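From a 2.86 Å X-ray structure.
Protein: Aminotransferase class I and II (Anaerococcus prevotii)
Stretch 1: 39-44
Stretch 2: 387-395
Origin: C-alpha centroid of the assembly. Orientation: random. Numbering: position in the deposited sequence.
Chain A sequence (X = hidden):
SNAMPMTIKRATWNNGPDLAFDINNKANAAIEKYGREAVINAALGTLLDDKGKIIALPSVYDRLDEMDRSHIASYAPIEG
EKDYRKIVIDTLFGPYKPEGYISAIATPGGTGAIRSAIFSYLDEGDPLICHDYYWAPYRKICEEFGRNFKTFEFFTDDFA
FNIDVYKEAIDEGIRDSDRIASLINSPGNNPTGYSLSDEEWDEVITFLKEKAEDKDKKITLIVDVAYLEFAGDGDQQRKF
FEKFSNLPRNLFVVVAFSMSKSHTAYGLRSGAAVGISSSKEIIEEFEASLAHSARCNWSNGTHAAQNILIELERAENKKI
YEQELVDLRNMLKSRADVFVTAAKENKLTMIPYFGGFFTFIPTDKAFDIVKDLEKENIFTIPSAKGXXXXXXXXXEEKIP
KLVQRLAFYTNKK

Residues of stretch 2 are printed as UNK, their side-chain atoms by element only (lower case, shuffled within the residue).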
# COMPACT_ATOMS: atom_id res chain seq x y z
N VAL A 39 35.12 2.48 -6.85
CA VAL A 39 34.08 3.18 -6.10
C VAL A 39 33.67 2.43 -4.82
O VAL A 39 33.66 1.20 -4.80
CB VAL A 39 32.83 3.42 -6.97
CG1 VAL A 39 31.93 4.48 -6.35
CG2 VAL A 39 33.22 3.81 -8.39
N ILE A 40 33.34 3.19 -3.78
CA ILE A 40 32.82 2.61 -2.54
C ILE A 40 31.39 3.14 -2.31
O ILE A 40 31.19 4.21 -1.73
CB ILE A 40 33.76 2.89 -1.34
CG1 ILE A 40 35.10 2.19 -1.56
CG2 ILE A 40 33.13 2.43 -0.03
CD1 ILE A 40 36.20 2.63 -0.62
N ASN A 41 30.41 2.36 -2.78
CA ASN A 41 29.00 2.75 -2.71
C ASN A 41 28.34 2.34 -1.40
O ASN A 41 27.80 1.23 -1.28
CB ASN A 41 28.25 2.15 -3.91
CG ASN A 41 26.82 2.65 -4.03
OD1 ASN A 41 26.36 3.53 -3.28
ND2 ASN A 41 26.10 2.10 -4.99
N ALA A 42 28.37 3.24 -0.42
CA ALA A 42 27.90 2.94 0.92
C ALA A 42 26.70 3.83 1.29
O ALA A 42 26.63 4.37 2.40
CB ALA A 42 29.03 3.12 1.91
N ALA A 43 25.76 3.94 0.36
CA ALA A 43 24.67 4.92 0.46
C ALA A 43 23.35 4.35 0.99
O ALA A 43 22.84 4.81 2.01
CB ALA A 43 24.46 5.60 -0.88
N LEU A 44 22.81 3.35 0.30
CA LEU A 44 21.45 2.86 0.58
C LEU A 44 21.39 1.49 1.27
O LEU A 44 22.28 0.66 1.13
CB LEU A 44 20.60 2.83 -0.70
CG LEU A 44 20.40 4.13 -1.49
CD1 LEU A 44 19.47 3.87 -2.66
CD2 LEU A 44 19.87 5.25 -0.61
N UNK A 387 27.57 10.98 9.63
CA UNK A 387 27.64 10.21 8.41
C UNK A 387 27.11 8.80 8.62
O UNK A 387 27.52 8.10 9.57
c UNK A 387 30.98 11.76 7.24
c UNK A 387 29.49 11.57 7.38
c UNK A 387 29.22 9.17 6.73
c UNK A 387 29.08 10.18 7.86
N UNK A 388 26.20 8.38 7.75
CA UNK A 388 25.66 7.04 7.79
C UNK A 388 26.32 6.17 6.72
O UNK A 388 26.22 6.45 5.52
c UNK A 388 24.15 7.05 7.61
c UNK A 388 22.04 5.71 7.52
c UNK A 388 20.75 5.45 5.44
n UNK A 388 19.62 5.30 6.13
n UNK A 388 21.90 5.64 6.07
n UNK A 388 20.72 5.40 4.12
c UNK A 388 23.49 5.74 7.96
N UNK A 389 26.99 5.11 7.17
CA UNK A 389 27.74 4.23 6.29
C UNK A 389 26.93 2.95 6.09
O UNK A 389 26.76 2.17 7.03
c UNK A 389 29.12 3.88 6.90
c UNK A 389 29.93 3.02 5.94
c UNK A 389 29.88 5.15 7.24
N UNK A 390 26.44 2.76 4.87
CA UNK A 390 25.60 1.60 4.57
C UNK A 390 26.45 0.36 4.43
O UNK A 390 26.72 -0.12 3.33
c UNK A 390 24.76 1.84 3.33
N UNK A 391 26.86 -0.16 5.57
CA UNK A 391 27.80 -1.26 5.61
C UNK A 391 27.26 -2.53 4.92
O UNK A 391 28.01 -3.43 4.58
c UNK A 391 29.68 -2.09 7.06
c UNK A 391 30.33 -2.05 8.42
c UNK A 391 28.27 -1.51 7.06
c UNK A 391 27.29 -2.36 7.86
N UNK A 392 25.94 -2.55 4.70
CA UNK A 392 25.27 -3.64 3.99
C UNK A 392 25.60 -3.65 2.50
O UNK A 392 25.46 -4.68 1.84
s UNK A 392 23.16 -1.88 3.56
c UNK A 392 23.76 -3.48 4.15
N UNK A 393 26.02 -2.51 1.97
CA UNK A 393 26.30 -2.39 0.54
C UNK A 393 27.74 -2.71 0.13
O UNK A 393 27.97 -3.20 -0.97
N UNK A 394 28.69 -2.43 1.02
CA UNK A 394 30.11 -2.54 0.67
C UNK A 394 30.73 -3.83 1.21
O UNK A 394 30.39 -4.29 2.30
c UNK A 394 30.91 -1.27 1.05
c UNK A 394 30.00 -0.06 1.10
c UNK A 394 31.61 -1.43 2.39
N UNK A 395 31.63 -4.41 0.41
CA UNK A 395 32.26 -5.68 0.74
C UNK A 395 33.41 -5.56 1.72
O UNK A 395 34.13 -4.55 1.74

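Position 387 opens the stretch on a strand that begins earlier in the chain. Its side chain has four carbons, forked at the first, with one arm two carbons long, and nothing of stretch 1 lies in its reach. A beta-branched chain of that length is isoleucine, I387, buried but with no part in this contact.

Position 388 carries three carbons, a nitrogen, and then a carbon bearing two more nitrogens. CA-to-CB points sideways to stretch 1, yet the end of the chain comes nearer, and one terminal nitrogen lies against the backbone O of A43. The guanidinium makes this arginine, R388. The bond runs from R388 NH2 to A43 O at 3.0 Å and 149°, with the carbonyl at the edge of the group and near its plane, where its N-H bonds point. R388 NH1 is hydrogen-bonded elsewhere in the structure.

Position 389 has three carbons, one carrying the other two, and one of the outer pair touches A42 CB although the CA-to-CB bond points away. This is valine, V389. V389 CG1 comes within 4.1 Å of A42 CB, an apolar touch at modest range.

Position 390 has a single side-chain carbon, which points toward stretch 1 and lies against L44 O, so it is alanine, A390. A390 CB is 3.5 Å from L44 O and 3.7 Å from A43 C. Its backbone does more: A390 N donates to A42 O at 3.0 Å and 162°, a nearly straight bond where the two stretches come closest, A42 CA to A390 CA being 4.5 Å.

Position 391 again shows four carbons, forked at the first with one two-carbon arm; its CA-to-CB bond points away and it makes no contact with stretch 1. It is isoleucine, I391. I391 N gives a weak hydrogen bond to V389 O at 2.8 Å, as the chain begins to turn.

Position 392 bears one carbon and then a sulfur that lies near L44 O, which identifies cysteine, C392. With chi1 at p, C392 SG sits 3.6 Å from L44 O.

Position 393 has no side-chain atoms: glycine, G393. An ideal CB here would point toward stretch 1 and fall 3.2 Å from N41 O, a tight fit that the bare backbone avoids. G393 N bonds A390 O at 2.8 Å, tightening the turn.

Position 394 has one carbon carrying two others; its CA-to-CB bond points toward stretch 1, and an outer carbon packs on A42 CB. It is valine, V394. V394 CG1 is 3.4 Å from A42 CB and 4.2 Å from I40 CG2; chi1, at -26°, lies between wells.

Position 395 lacks a side chain as well and is out of reach of stretch 1: glycine, G395.

The contact works by joining two short segments, far apart in sequence, through the carbonyls of successive residues. A42 O takes a backbone donor and A43 O a side-chain donor, while apolar carbons pack at A42 CB. The rules to read are small residues, A42 and A390, where the backbones come closest, glycine where a carbonyl crowds the CB position, and a long arginine whose end reaches a backbone acceptor.

Stretch 2 387-395: IRVAICGVG
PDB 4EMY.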